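Side-chain contact in lipoprotein signal peptidase (Staphylococcus aureus, PDB 6RYO), which removes signal peptides from bacterial membrane prolipoproteins as an aspartyl protease embedded in the cell membrane: residues 121-126 / 168-173. Residues are numbered along the deposited sequence; the frame is centred on the assembly and turned at random.
Sequences SLLFAG and ILIIIA. With OLC ((2R)-2,3-dihydroxypropyl (9Z)-octadec-9-enoate), chain E.
L122 and L169 make the nearer of two methyl-to-methyl touches between residues 121-126 and 168-173, one short piece from each of two transmembrane helices. Just before it, S121 looks to another side of its helix: its OG is hydrogen-bonded to the O of Q117 one turn back, and the side chain packs on I37 of helix 31-55. L122 holds CG anti to its carbonyl carbon (chi1 -67°), and with the chain extended beyond, CD1 reaches across to CD1 of L169 at 3.7 Å. L169 has nearly the same shape, and the two leucines meet by single methyl branches at a slant rather than lying alongside each other. The backbones stay well apart here, with 9.3 Å between the CA atoms of L122 and L169, and no hydrogen bond joins the two segments.

L123 repeats the theme beside it: its CD1 comes within 4.2 Å of I170 CG2, the beta-branch methyl, a looser touch than that of the leucines. Elsewhere L123 packs on L102 of helix 87-108 and on V167.

F124 points to the lipid instead. Its CG is anti to the backbone N (chi1 -168°), and the monoolein lays its ester over one ring face, where O20 stands 3.8 Å above the plane, offset toward the rim. At the ring's CE1 atom, C2 of the acyl chain is 3.6 Å away.

A125 rests on helix 31-55, against A38 and V41. Residues 121-126 and 168-173 thus meet only through the methyl groups of one leucine-leucine and one leucine-isoleucine pair, while a hydrogen bond between S162 OG and L122 O also links helices 114-137 and 158-174: an apolar helix-helix seam within the transmembrane bundle of the signal peptidase II (peptidase A8) fold.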
loop_
_atom_site.group_PDB
_atom_site.type_symbol
_atom_site.label_atom_id
_atom_site.label_comp_id
_atom_site.label_asym_id
_atom_site.label_seq_id
_atom_site.Cartn_x
_atom_site.Cartn_y
_atom_site.Cartn_z
ATOM N N SER A 121 -3.528 8.474 -6.048
ATOM C CA SER A 121 -2.217 7.921 -6.377
ATOM C C SER A 121 -1.668 7.087 -5.228
ATOM O O SER A 121 -1.137 5.988 -5.440
ATOM C CB SER A 121 -1.249 9.050 -6.732
ATOM O OG SER A 121 -1.762 9.838 -7.789
ATOM N N LEU A 122 -1.772 7.604 -4.000
ATOM C CA LEU A 122 -1.341 6.838 -2.835
ATOM C C LEU A 122 -2.139 5.548 -2.700
ATOM O O LEU A 122 -1.588 4.502 -2.330
ATOM C CB LEU A 122 -1.472 7.685 -1.571
ATOM C CG LEU A 122 -0.534 8.890 -1.484
ATOM C CD1 LEU A 122 -0.726 9.629 -0.168
ATOM C CD2 LEU A 122 0.912 8.443 -1.650
ATOM N N LEU A 123 -3.444 5.605 -2.983
ATOM C CA LEU A 123 -4.250 4.389 -2.991
ATOM C C LEU A 123 -3.847 3.471 -4.138
ATOM O O LEU A 123 -3.738 2.252 -3.958
ATOM C CB LEU A 123 -5.734 4.742 -3.087
ATOM C CG LEU A 123 -6.348 5.590 -1.969
ATOM C CD1 LEU A 123 -7.778 5.983 -2.318
ATOM C CD2 LEU A 123 -6.310 4.845 -0.654
ATOM N N PHE A 124 -3.620 4.037 -5.326
ATOM C CA PHE A 124 -3.250 3.223 -6.479
ATOM C C PHE A 124 -1.889 2.569 -6.273
ATOM O O PHE A 124 -1.723 1.369 -6.523
ATOM C CB PHE A 124 -3.250 4.079 -7.748
ATOM C CG PHE A 124 -3.155 3.282 -9.024
ATOM C CD1 PHE A 124 -1.937 2.789 -9.468
ATOM C CD2 PHE A 124 -4.285 3.041 -9.787
ATOM C CE1 PHE A 124 -1.852 2.060 -10.640
ATOM C CE2 PHE A 124 -4.207 2.315 -10.960
ATOM C CZ PHE A 124 -2.990 1.824 -11.388
ATOM N N ALA A 125 -0.900 3.347 -5.823
ATOM C CA ALA A 125 0.447 2.810 -5.652
ATOM C C ALA A 125 0.487 1.747 -4.562
ATOM O O ALA A 125 1.153 0.715 -4.714
ATOM C CB ALA A 125 1.425 3.941 -5.332
ATOM N N GLY A 126 -0.215 1.983 -3.449
ATOM C CA GLY A 126 -0.224 1.006 -2.373
ATOM C C GLY A 126 -0.883 -0.305 -2.756
ATOM O O GLY A 126 -0.502 -1.364 -2.250
ATOM N N ILE A 168 -6.624 8.056 4.810
ATOM C CA ILE A 168 -6.711 9.190 5.726
ATOM C C ILE A 168 -6.991 10.474 4.957
ATOM O O ILE A 168 -7.805 11.304 5.380
ATOM C CB ILE A 168 -5.423 9.299 6.567
ATOM C CG1 ILE A 168 -5.280 8.087 7.489
ATOM C CG2 ILE A 168 -5.414 10.591 7.370
ATOM C CD1 ILE A 168 -3.990 8.077 8.282
ATOM N N LEU A 169 -6.332 10.652 3.809
ATOM C CA LEU A 169 -6.510 11.878 3.037
ATOM C C LEU A 169 -7.924 11.987 2.476
ATOM O O LEU A 169 -8.525 13.066 2.510
ATOM C CB LEU A 169 -5.478 11.945 1.914
ATOM C CG LEU A 169 -4.013 12.010 2.352
ATOM C CD1 LEU A 169 -3.095 12.129 1.141
ATOM C CD2 LEU A 169 -3.793 13.167 3.316
ATOM N N ILE A 170 -8.471 10.886 1.952
ATOM C CA ILE A 170 -9.823 10.947 1.404
ATOM C C ILE A 170 -10.847 11.099 2.522
ATOM O O ILE A 170 -11.878 11.754 2.336
ATOM C CB ILE A 170 -10.123 9.719 0.518
ATOM C CG1 ILE A 170 -10.167 8.427 1.338
ATOM C CG2 ILE A 170 -9.104 9.604 -0.604
ATOM C CD1 ILE A 170 -11.571 7.922 1.616
ATOM N N ILE A 171 -10.589 10.509 3.693
ATOM C CA ILE A 171 -11.466 10.730 4.840
ATOM C C ILE A 171 -11.460 12.202 5.226
ATOM O O ILE A 171 -12.496 12.770 5.592
ATOM C CB ILE A 171 -11.052 9.824 6.017
ATOM C CG1 ILE A 171 -11.455 8.374 5.738
ATOM C CG2 ILE A 171 -11.664 10.310 7.319
ATOM C CD1 ILE A 171 -11.090 7.418 6.848
ATOM N N ILE A 172 -10.297 12.851 5.127
ATOM C CA ILE A 172 -10.241 14.298 5.307
ATOM C C ILE A 172 -10.917 15.005 4.137
ATOM O O ILE A 172 -11.576 16.037 4.321
ATOM C CB ILE A 172 -8.780 14.755 5.486
ATOM C CG1 ILE A 172 -8.183 14.125 6.744
ATOM C CG2 ILE A 172 -8.686 16.272 5.552
ATOM C CD1 ILE A 172 -6.711 14.408 6.934
ATOM N N ALA A 173 -10.788 14.457 2.924
ATOM C CA ALA A 173 -11.514 15.006 1.784
ATOM C C ALA A 173 -13.001 14.681 1.856
ATOM O O ALA A 173 -13.825 15.445 1.339
ATOM C CB ALA A 173 -10.920 14.483 0.477
HETATM C C10 OLC E . 8.480 0.898 -11.461
HETATM C C9 OLC E . 7.207 1.165 -11.257
HETATM C C11 OLC E . 9.190 1.461 -12.691
HETATM C C8 OLC E . 6.440 2.033 -12.250
HETATM C C24 OLC E . -4.105 8.359 -12.539
HETATM C C12 OLC E . 10.634 0.968 -12.702
HETATM C C7 OLC E . 4.941 1.866 -12.010
HETATM C C6 OLC E . 4.497 2.796 -10.884
HETATM C C5 OLC E . 3.027 3.147 -11.084
HETATM C C4 OLC E . 2.870 3.915 -12.396
HETATM C C3 OLC E . 1.403 3.924 -12.818
HETATM C C2 OLC E . 0.551 4.495 -11.686
HETATM C C21 OLC E . -2.697 6.374 -12.047
HETATM C C1 OLC E . -0.716 5.128 -12.256
HETATM C C22 OLC E . -3.006 7.809 -11.633
HETATM O O19 OLC E . -1.022 4.930 -13.385
HETATM O O25 OLC E . -3.609 8.486 -13.843
HETATM O O23 OLC E . -3.438 7.823 -10.302
HETATM O O20 OLC E . -1.506 5.954 -11.445
#